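PDB 3MKH: nitroalkane oxidase, which oxidises primary and secondary nitroalkanes to aldehydes or ketones, using FAD and molecular oxygen and releasing nitrite and hydrogen peroxide. Local coordinates for residues K356-T368 with L388-N402. Numbering follows the deposited sequence.
Sequences KVFCSEAAVKACT and LLNTAVVLPIFDGGN. With FAD (flavin-adenine dinucleotide), chain E.
Lys-356 reaches from helix 356-368 into the FAD-binding turn 397-401, within the helical C-terminal domain of the acyl-CoA dehydrogenase fold. With CG anti to the backbone N (chi1 -160°) and a single bend at chi2, the chain carries NZ among main-chain carbonyls. NZ donates to Leu-395 O (2.9 Å) in the carbonyl plane, to Phe-398 O almost straight along its C=O axis (169°), and to Gly-400 O from above the carbonyl plane. The bonds to Phe-398 and Gly-400 tie the turn to the helix, and the one to Leu-395 fastens the residues leading into it, while the turn's backbone grips FAD: Gly-400 N donates to O3' and Gly-401 N to O1P (2.7 Å). An alanine in place of Lys-356 would probably leave Leu-395 O and Phe-398 O without their shared donor, Gly-400 O with at most a weak bond from Arg-406, and the turn that holds FAD's ribityl chain and phosphate less firmly set. The turn also carries Asp-399, the probable proton acceptor, whose OD1 is held by Ser-273 and Arg-406. Farther along, helix 356-368 runs nearly antiparallel (160°) to helix 388-392 and packs on 388-396 through apolar side chains. Val-364 sends CG2 against Ala-392 O (3.4 Å) and Pro-396 CG, while its CG1 meets Val-393 CG1, the two valines crossing at about a right angle. Cys-367 lays SG against Ala-392 CB and Leu-388 CB. At Ser-360, CB lies a tight 3.5 Å from Leu-395 CB, and OG donates to Lys-356 O (2.8 Å), reaching it from the face opposite Ser-360 N.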
ATOM      1  N   LYS A 356      18.687  -1.080  -0.990  1.00 19.84           N
ATOM      2  CA  LYS A 356      18.337  -1.899  -2.155  1.00 23.42           C
ATOM      3  C   LYS A 356      16.838  -2.212  -2.145  1.00 20.41           C
ATOM      4  O   LYS A 356      16.141  -1.987  -3.126  1.00 20.22           O
ATOM      5  CB  LYS A 356      19.157  -3.194  -2.176  1.00 20.05           C
ATOM      6  CG  LYS A 356      19.252  -3.894  -3.539  1.00 22.29           C
ATOM      7  CD  LYS A 356      17.980  -4.664  -3.924  1.00 22.39           C
ATOM      8  CE  LYS A 356      18.290  -5.718  -5.016  1.00 23.00           C
ATOM      9  NZ  LYS A 356      17.057  -6.473  -5.464  1.00 22.74           N
ATOM     10  N   VAL A 357      16.341  -2.727  -1.028  1.00 21.72           N
ATOM     11  CA  VAL A 357      14.940  -3.113  -0.960  1.00 19.86           C
ATOM     12  C   VAL A 357      14.005  -1.908  -1.053  1.00 22.10           C
ATOM     13  O   VAL A 357      13.022  -1.936  -1.784  1.00 20.24           O
ATOM     14  CB  VAL A 357      14.633  -3.922   0.317  1.00 22.84           C
ATOM     15  CG1 VAL A 357      13.128  -4.185   0.433  1.00 20.29           C
ATOM     16  CG2 VAL A 357      15.424  -5.224   0.305  1.00 20.36           C
ATOM     17  N   PHE A 358      14.302  -0.843  -0.320  1.00 22.27           N
ATOM     18  CA  PHE A 358      13.404   0.315  -0.300  1.00 19.98           C
ATOM     19  C   PHE A 358      13.299   0.987  -1.671  1.00 22.84           C
ATOM     20  O   PHE A 358      12.209   1.264  -2.154  1.00 21.16           O
ATOM     21  CB  PHE A 358      13.868   1.359   0.735  1.00 20.97           C
ATOM     22  CG  PHE A 358      13.016   2.616   0.763  1.00 23.06           C
ATOM     23  CD1 PHE A 358      13.311   3.695  -0.059  1.00 21.21           C
ATOM     24  CD2 PHE A 358      11.907   2.702   1.591  1.00 24.25           C
ATOM     25  CE1 PHE A 358      12.528   4.857  -0.035  1.00 24.00           C
ATOM     26  CE2 PHE A 358      11.124   3.846   1.620  1.00 25.83           C
ATOM     27  CZ  PHE A 358      11.433   4.930   0.806  1.00 24.56           C
ATOM     28  N   CYS A 359      14.457   1.272  -2.265  1.00 21.15           N
ATOM     29  CA  CYS A 359      14.540   2.070  -3.474  1.00 21.58           C
ATOM     30  C   CYS A 359      14.071   1.285  -4.701  1.00 20.97           C
ATOM     31  O   CYS A 359      13.440   1.855  -5.588  1.00 20.44           O
ATOM     32  CB  CYS A 359      15.971   2.585  -3.693  1.00 21.23           C
ATOM     33  SG  CYS A 359      16.582   3.705  -2.367  1.00 23.30           S
ATOM     34  N   SER A 360      14.379  -0.009  -4.755  1.00 19.83           N
ATOM     35  CA  SER A 360      13.953  -0.811  -5.906  1.00 20.50           C
ATOM     36  C   SER A 360      12.432  -0.827  -5.967  1.00 22.55           C
ATOM     37  O   SER A 360      11.845  -0.645  -7.026  1.00 19.66           O
ATOM     38  CB  SER A 360      14.511  -2.242  -5.848  1.00 20.42           C
ATOM     39  OG  SER A 360      14.023  -2.925  -4.704  1.00 19.38           O
ATOM     40  N   GLU A 361      11.788  -1.009  -4.821  1.00 21.94           N
ATOM     41  CA  GLU A 361      10.335  -1.128  -4.801  1.00 23.76           C
ATOM     42  C   GLU A 361       9.672   0.238  -4.954  1.00 23.87           C
ATOM     43  O   GLU A 361       8.634   0.370  -5.618  1.00 20.22           O
ATOM     44  CB  GLU A 361       9.872  -1.885  -3.542  1.00 21.95           C
ATOM     45  CG  GLU A 361      10.247  -3.363  -3.644  1.00 26.32           C
ATOM     46  CD  GLU A 361       9.912  -4.191  -2.410  1.00 28.99           C
ATOM     47  OE1 GLU A 361       9.153  -3.713  -1.535  1.00 32.31           O
ATOM     48  OE2 GLU A 361      10.407  -5.336  -2.335  1.00 29.33           O
ATOM     49  N   ALA A 362      10.298   1.259  -4.377  1.00 21.32           N
ATOM     50  CA  ALA A 362       9.818   2.623  -4.559  1.00 22.41           C
ATOM     51  C   ALA A 362       9.897   3.099  -6.016  1.00 21.50           C
ATOM     52  O   ALA A 362       9.055   3.874  -6.457  1.00 20.92           O
ATOM     53  CB  ALA A 362      10.553   3.586  -3.637  1.00 20.91           C
ATOM     54  N   ALA A 363      10.907   2.650  -6.760  1.00 19.78           N
ATOM     55  CA  ALA A 363      10.974   2.953  -8.198  1.00 18.61           C
ATOM     56  C   ALA A 363       9.799   2.368  -9.001  1.00 17.86           C
ATOM     57  O   ALA A 363       9.198   3.050  -9.856  1.00 17.56           O
ATOM     58  CB  ALA A 363      12.326   2.487  -8.791  1.00 17.94           C
ATOM     59  N   VAL A 364       9.472   1.108  -8.751  1.00 16.45           N
ATOM     60  CA  VAL A 364       8.323   0.486  -9.425  1.00 18.87           C
ATOM     61  C   VAL A 364       7.017   1.242  -9.103  1.00 22.37           C
ATOM     62  O   VAL A 364       6.256   1.597 -10.002  1.00 22.40           O
ATOM     63  CB  VAL A 364       8.192  -1.018  -9.053  1.00 19.17           C
ATOM     64  CG1 VAL A 364       6.969  -1.643  -9.723  1.00 24.49           C
ATOM     65  CG2 VAL A 364       9.484  -1.767  -9.426  1.00 17.65           C
ATOM     66  N   LYS A 365       6.786   1.512  -7.821  1.00 21.11           N
ATOM     67  CA  LYS A 365       5.624   2.292  -7.375  1.00 24.62           C
ATOM     68  C   LYS A 365       5.576   3.714  -7.985  1.00 22.84           C
ATOM     69  O   LYS A 365       4.520   4.184  -8.377  1.00 21.37           O
ATOM     70  CB  LYS A 365       5.592   2.331  -5.836  1.00 24.08           C
ATOM     71  CG  LYS A 365       4.555   3.265  -5.194  1.00 30.25           C
ATOM     72  CD  LYS A 365       3.137   2.996  -5.682  1.00 35.42           C
ATOM     73  CE  LYS A 365       2.087   3.582  -4.705  1.00 41.41           C
ATOM     74  NZ  LYS A 365       2.438   4.944  -4.133  1.00 40.20           N
ATOM     75  N   ALA A 366       6.724   4.384  -8.078  1.00 18.43           N
ATOM     76  CA  ALA A 366       6.791   5.695  -8.706  1.00 19.76           C
ATOM     77  C   ALA A 366       6.402   5.636 -10.173  1.00 19.79           C
ATOM     78  O   ALA A 366       5.729   6.536 -10.672  1.00 22.09           O
ATOM     79  CB  ALA A 366       8.195   6.277  -8.582  1.00 18.06           C
ATOM     80  N   CYS A 367       6.888   4.617 -10.882  1.00 20.74           N
ATOM     81  CA  CYS A 367       6.593   4.502 -12.302  1.00 21.19           C
ATOM     82  C   CYS A 367       5.101   4.230 -12.537  1.00 22.06           C
ATOM     83  O   CYS A 367       4.504   4.796 -13.459  1.00 21.38           O
ATOM     84  CB  CYS A 367       7.488   3.451 -12.967  1.00 21.35           C
ATOM     85  SG  CYS A 367       9.226   3.964 -13.112  1.00 23.43           S
ATOM     86  N   THR A 368       4.493   3.394 -11.693  1.00 21.97           N
ATOM     87  CA  THR A 368       3.062   3.109 -11.841  1.00 25.96           C
ATOM     88  C   THR A 368       2.232   4.340 -11.477  1.00 26.71           C
ATOM     89  O   THR A 368       1.243   4.638 -12.147  1.00 23.85           O
ATOM     90  CB  THR A 368       2.585   1.835 -11.046  1.00 26.76           C
ATOM     91  OG1 THR A 368       3.014   1.905  -9.680  1.00 28.79           O
ATOM     92  CG2 THR A 368       3.172   0.581 -11.667  1.00 30.43           C
ATOM     93  N   LEU A 388      10.362   3.364 -18.617  1.00 20.69           N
ATOM     94  CA  LEU A 388      10.754   3.570 -17.211  1.00 18.91           C
ATOM     95  C   LEU A 388      10.233   2.441 -16.323  1.00 17.43           C
ATOM     96  O   LEU A 388      10.986   1.851 -15.560  1.00 21.09           O
ATOM     97  CB  LEU A 388      10.284   4.932 -16.683  1.00 20.60           C
ATOM     98  CG  LEU A 388      11.175   6.087 -17.149  1.00 23.06           C
ATOM     99  CD1 LEU A 388      10.433   7.403 -17.037  1.00 23.47           C
ATOM    100  CD2 LEU A 388      12.444   6.097 -16.307  1.00 22.03           C
ATOM    101  N   LEU A 389       8.939   2.142 -16.422  1.00 18.23           N
ATOM    102  CA  LEU A 389       8.351   1.014 -15.681  1.00 18.56           C
ATOM    103  C   LEU A 389       9.087  -0.314 -15.971  1.00 19.26           C
ATOM    104  O   LEU A 389       9.484  -1.047 -15.067  1.00 18.83           O
ATOM    105  CB  LEU A 389       6.864   0.863 -16.066  1.00 17.38           C
ATOM    106  CG  LEU A 389       6.167  -0.331 -15.413  1.00 19.72           C
ATOM    107  CD1 LEU A 389       6.351  -0.251 -13.892  1.00 22.28           C
ATOM    108  CD2 LEU A 389       4.680  -0.396 -15.782  1.00 18.61           C
ATOM    109  N   ASN A 390       9.271  -0.622 -17.248  1.00 17.99           N
ATOM    110  CA  ASN A 390       9.913  -1.876 -17.611  1.00 22.00           C
ATOM    111  C   ASN A 390      11.391  -1.950 -17.252  1.00 20.30           C
ATOM    112  O   ASN A 390      11.970  -3.033 -17.231  1.00 21.50           O
ATOM    113  CB  ASN A 390       9.681  -2.202 -19.076  1.00 19.76           C
ATOM    114  CG  ASN A 390       8.282  -2.712 -19.314  1.00 22.03           C
ATOM    115  OD1 ASN A 390       7.923  -3.766 -18.818  1.00 24.03           O
ATOM    116  ND2 ASN A 390       7.470  -1.939 -20.026  1.00 24.68           N
ATOM    117  N   THR A 391      11.991  -0.805 -16.967  1.00 16.92           N
ATOM    118  CA  THR A 391      13.339  -0.786 -16.393  1.00 16.83           C
ATOM    119  C   THR A 391      13.231  -1.011 -14.893  1.00 19.23           C
ATOM    120  O   THR A 391      13.945  -1.830 -14.302  1.00 21.19           O
ATOM    121  CB  THR A 391      14.047   0.565 -16.695  1.00 19.32           C
ATOM    122  OG1 THR A 391      14.117   0.756 -18.115  1.00 21.17           O
ATOM    123  CG2 THR A 391      15.475   0.589 -16.108  1.00 18.70           C
ATOM    124  N   ALA A 392      12.308  -0.289 -14.270  1.00 17.54           N
ATOM    125  CA  ALA A 392      12.186  -0.305 -12.817  1.00 20.34           C
ATOM    126  C   ALA A 392      11.859  -1.692 -12.255  1.00 20.37           C
ATOM    127  O   ALA A 392      12.358  -2.073 -11.177  1.00 17.80           O
ATOM    128  CB  ALA A 392      11.122   0.730 -12.368  1.00 16.60           C
ATOM    129  N   VAL A 393      11.039  -2.467 -12.966  1.00 18.18           N
ATOM    130  CA  VAL A 393      10.626  -3.758 -12.397  1.00 21.69           C
ATOM    131  C   VAL A 393      11.763  -4.764 -12.223  1.00 16.65           C
ATOM    132  O   VAL A 393      11.619  -5.725 -11.472  1.00 20.02           O
ATOM    133  CB  VAL A 393       9.434  -4.423 -13.145  1.00 24.55           C
ATOM    134  CG1 VAL A 393       8.227  -3.531 -13.101  1.00 25.12           C
ATOM    135  CG2 VAL A 393       9.814  -4.773 -14.563  1.00 22.03           C
ATOM    136  N   VAL A 394      12.886  -4.560 -12.909  1.00 18.34           N
ATOM    137  CA  VAL A 394      14.045  -5.416 -12.678  1.00 20.72           C
ATOM    138  C   VAL A 394      14.727  -5.168 -11.314  1.00 20.18           C
ATOM    139  O   VAL A 394      15.408  -6.036 -10.786  1.00 19.41           O
ATOM    140  CB  VAL A 394      15.098  -5.279 -13.792  1.00 21.87           C
ATOM    141  CG1 VAL A 394      16.105  -4.170 -13.450  1.00 23.53           C
ATOM    142  CG2 VAL A 394      15.797  -6.605 -13.996  1.00 22.29           C
ATOM    143  N   LEU A 395      14.567  -3.976 -10.759  1.00 20.15           N
ATOM    144  CA  LEU A 395      15.367  -3.606  -9.587  1.00 21.01           C
ATOM    145  C   LEU A 395      15.107  -4.491  -8.363  1.00 21.66           C
ATOM    146  O   LEU A 395      16.053  -4.910  -7.700  1.00 21.68           O
ATOM    147  CB  LEU A 395      15.213  -2.113  -9.257  1.00 18.89           C
ATOM    148  CG  LEU A 395      15.675  -1.161 -10.381  1.00 19.95           C
ATOM    149  CD1 LEU A 395      15.504   0.286  -9.906  1.00 18.03           C
ATOM    150  CD2 LEU A 395      17.138  -1.411 -10.809  1.00 20.84           C
ATOM    151  N   PRO A 396      13.829  -4.773  -8.052  1.00 19.60           N
ATOM    152  CA  PRO A 396      13.567  -5.631  -6.893  1.00 22.22           C
ATOM    153  C   PRO A 396      14.038  -7.065  -7.124  1.00 21.47           C
ATOM    154  O   PRO A 396      14.439  -7.722  -6.167  1.00 19.16           O
ATOM    155  CB  PRO A 396      12.035  -5.590  -6.781  1.00 24.24           C
ATOM    156  CG  PRO A 396      11.653  -4.281  -7.406  1.00 21.15           C
ATOM    157  CD  PRO A 396      12.582  -4.199  -8.586  1.00 20.54           C
ATOM    158  N   ILE A 397      14.022  -7.520  -8.379  1.00 20.11           N
ATOM    159  CA  ILE A 397      14.244  -8.934  -8.684  1.00 21.37           C
ATOM    160  C   ILE A 397      15.681  -9.280  -9.052  1.00 22.08           C
ATOM    161  O   ILE A 397      16.086 -10.434  -8.931  1.00 22.02           O
ATOM    162  CB  ILE A 397      13.276  -9.465  -9.782  1.00 21.49           C
ATOM    163  CG1 ILE A 397      13.395  -8.651 -11.075  1.00 21.42           C
ATOM    164  CG2 ILE A 397      11.828  -9.426  -9.296  1.00 20.37           C
ATOM    165  CD1 ILE A 397      12.408  -9.122 -12.172  1.00 22.29           C
ATOM    166  N   PHE A 398      16.463  -8.296  -9.487  1.00 22.13           N
ATOM    167  CA  PHE A 398      17.829  -8.599  -9.893  1.00 23.60           C
ATOM    168  C   PHE A 398      18.795  -8.252  -8.767  1.00 27.13           C
ATOM    169  O   PHE A 398      18.362  -7.830  -7.681  1.00 24.02           O
ATOM    170  CB  PHE A 398      18.202  -7.979 -11.267  1.00 24.51           C
ATOM    171  CG  PHE A 398      18.758  -6.564 -11.209  1.00 24.26           C
ATOM    172  CD1 PHE A 398      18.528  -5.735 -10.114  1.00 22.17           C
ATOM    173  CD2 PHE A 398      19.483  -6.060 -12.280  1.00 27.71           C
ATOM    174  CE1 PHE A 398      19.030  -4.441 -10.083  1.00 25.12           C
ATOM    175  CE2 PHE A 398      19.995  -4.753 -12.252  1.00 28.25           C
ATOM    176  CZ  PHE A 398      19.769  -3.952 -11.157  1.00 26.55           C
ATOM    177  N   ASP A 399      20.078  -8.494  -9.011  1.00 23.88           N
ATOM    178  CA  ASP A 399      21.117  -8.260  -8.018  1.00 27.87           C
ATOM    179  C   ASP A 399      20.759  -8.895  -6.670  1.00 30.82           C
ATOM    180  O   ASP A 399      20.965  -8.284  -5.617  1.00 27.93           O
ATOM    181  CB  ASP A 399      21.349  -6.760  -7.855  1.00 31.36           C
ATOM    182  CG  ASP A 399      22.768  -6.440  -7.414  1.00 33.93           C
ATOM    183  OD1 ASP A 399      22.936  -5.863  -6.318  1.00 31.90           O
ATOM    184  OD2 ASP A 399      23.711  -6.773  -8.171  1.00 42.78           O
ATOM    185  N   GLY A 400      20.243 -10.126  -6.711  1.00 23.40           N
ATOM    186  CA  GLY A 400      19.710 -10.773  -5.533  1.00 23.92           C
ATOM    187  C   GLY A 400      18.317 -10.248  -5.229  1.00 26.03           C
ATOM    188  O   GLY A 400      18.152  -9.148  -4.674  1.00 22.09           O
ATOM    189  N   GLY A 401      17.313 -11.038  -5.598  1.00 22.30           N
ATOM    190  CA  GLY A 401      15.916 -10.630  -5.498  1.00 22.87           C
ATOM    191  C   GLY A 401      15.503 -10.305  -4.073  1.00 23.43           C
ATOM    192  O   GLY A 401      16.035 -10.901  -3.135  1.00 22.97           O
ATOM    193  N   ASN A 402      14.565  -9.373  -3.901  1.00 20.74           N
ATOM    194  CA  ASN A 402      14.160  -8.971  -2.550  1.00 23.34           C
ATOM    195  C   ASN A 402      13.523 -10.107  -1.734  1.00 27.42           C
ATOM    196  O   ASN A 402      13.749 -10.223  -0.527  1.00 26.31           O
ATOM    197  CB  ASN A 402      13.222  -7.766  -2.575  1.00 20.76           C
ATOM    198  CG  ASN A 402      13.899  -6.501  -3.091  1.00 20.96           C
ATOM    199  OD1 ASN A 402      13.235  -5.502  -3.360  1.00 21.99           O
ATOM    200  ND2 ASN A 402      15.213  -6.546  -3.239  1.00 19.79           N
TER
HETATM  201  PA  FAD E 500      15.863 -17.237  -7.582  0.84 26.80           P
HETATM  202  O1A FAD E 500      16.636 -18.354  -7.046  0.84 24.28           O
HETATM  203  O2A FAD E 500      15.612 -17.169  -9.023  0.84 25.49           O
HETATM  204  O5B FAD E 500      14.457 -17.183  -6.806  0.84 26.55           O
HETATM  205  C5B FAD E 500      13.256 -16.825  -7.485  0.84 22.17           C
HETATM  206  C4B FAD E 500      12.089 -16.532  -6.523  0.84 25.30           C
HETATM  207  O4B FAD E 500      11.768 -17.726  -5.798  0.84 28.20           O
HETATM  208  C3B FAD E 500      12.477 -15.502  -5.464  0.84 24.71           C
HETATM  209  O3B FAD E 500      12.172 -14.187  -5.932  0.84 25.08           O
HETATM  210  C2B FAD E 500      11.557 -15.860  -4.311  0.84 23.39           C
HETATM  211  O2B FAD E 500      10.293 -15.228  -4.477  0.84 21.93           O
HETATM  212  C1B FAD E 500      11.403 -17.376  -4.439  0.84 27.58           C
HETATM  213  N9A FAD E 500      12.332 -18.029  -3.475  0.84 27.69           N
HETATM  214  C8A FAD E 500      13.341 -18.839  -3.783  0.84 27.11           C
HETATM  215  N7A FAD E 500      13.959 -19.228  -2.675  0.84 27.62           N
HETATM  216  C5A FAD E 500      13.338 -18.663  -1.648  0.84 31.34           C
HETATM  217  C6A FAD E 500      13.523 -18.702  -0.273  0.84 33.19           C
HETATM  218  N6A FAD E 500      14.503 -19.422   0.257  0.84 33.10           N
HETATM  219  N1A FAD E 500      12.696 -18.002   0.511  0.84 27.38           N
HETATM  220  C2A FAD E 500      11.717 -17.284  -0.009  0.84 30.69           C
HETATM  221  N3A FAD E 500      11.512 -17.226  -1.314  0.84 28.15           N
HETATM  222  C4A FAD E 500      12.303 -17.900  -2.155  0.84 29.44           C
HETATM  223  N1  FAD E 500      23.455 -12.451 -12.090  0.84 24.46           N
HETATM  224  C2  FAD E 500      24.833 -12.565 -11.958  0.84 23.17           C
HETATM  225  O2  FAD E 500      25.310 -13.581 -11.474  0.84 26.13           O
HETATM  226  N3  FAD E 500      25.663 -11.526 -12.368  0.84 24.14           N
HETATM  227  C4  FAD E 500      25.125 -10.368 -12.923  0.84 25.05           C
HETATM  228  O4  FAD E 500      25.868  -9.459 -13.286  0.84 21.80           O
HETATM  229  C4X FAD E 500      23.747 -10.255 -13.056  0.84 25.86           C
HETATM  230  N5  FAD E 500      23.172  -9.105 -13.602  0.84 25.03           N
HETATM  231  C5X FAD E 500      21.845  -9.149 -14.041  0.84 22.33           C
HETATM  232  C6  FAD E 500      21.337  -8.166 -14.885  0.84 21.03           C
HETATM  233  C7  FAD E 500      20.017  -8.229 -15.317  0.84 22.18           C
HETATM  234  C7M FAD E 500      19.450  -7.159 -16.245  0.84 22.87           C
HETATM  235  C8  FAD E 500      19.206  -9.277 -14.901  0.84 25.84           C
HETATM  236  C8M FAD E 500      17.753  -9.358 -15.369  0.84 22.00           C
HETATM  237  C9  FAD E 500      19.712 -10.251 -14.053  0.84 24.46           C
HETATM  238  C9A FAD E 500      21.030 -10.191 -13.626  0.84 21.82           C
HETATM  239  N10 FAD E 500      21.542 -11.174 -12.779  0.84 27.04           N
HETATM  240  C10 FAD E 500      22.919 -11.294 -12.640  0.84 28.96           C
HETATM  241  C1' FAD E 500      20.642 -12.074 -12.021  0.84 27.62           C
HETATM  242  C2' FAD E 500      20.219 -11.436 -10.697  0.84 26.53           C
HETATM  243  O2' FAD E 500      21.359 -11.235  -9.868  0.84 26.24           O
HETATM  244  C3' FAD E 500      19.162 -12.260  -9.943  0.84 27.34           C
HETATM  245  O3' FAD E 500      18.686 -11.484  -8.854  0.84 26.31           O
HETATM  246  C4' FAD E 500      19.694 -13.590  -9.388  0.84 27.45           C
HETATM  247  O4' FAD E 500      19.724 -14.575 -10.411  0.84 25.42           O
HETATM  248  C5' FAD E 500      18.796 -14.089  -8.249  0.84 27.32           C
HETATM  249  O5' FAD E 500      17.431 -14.171  -8.661  0.84 27.73           O
HETATM  250  P   FAD E 500      16.267 -14.387  -7.594  0.84 28.69           P
HETATM  251  O1P FAD E 500      16.506 -13.479  -6.466  0.84 26.69           O
HETATM  252  O2P FAD E 500      14.977 -14.332  -8.282  0.84 26.46           O
HETATM  253  O3P FAD E 500      16.579 -15.886  -7.084  0.84 27.68           O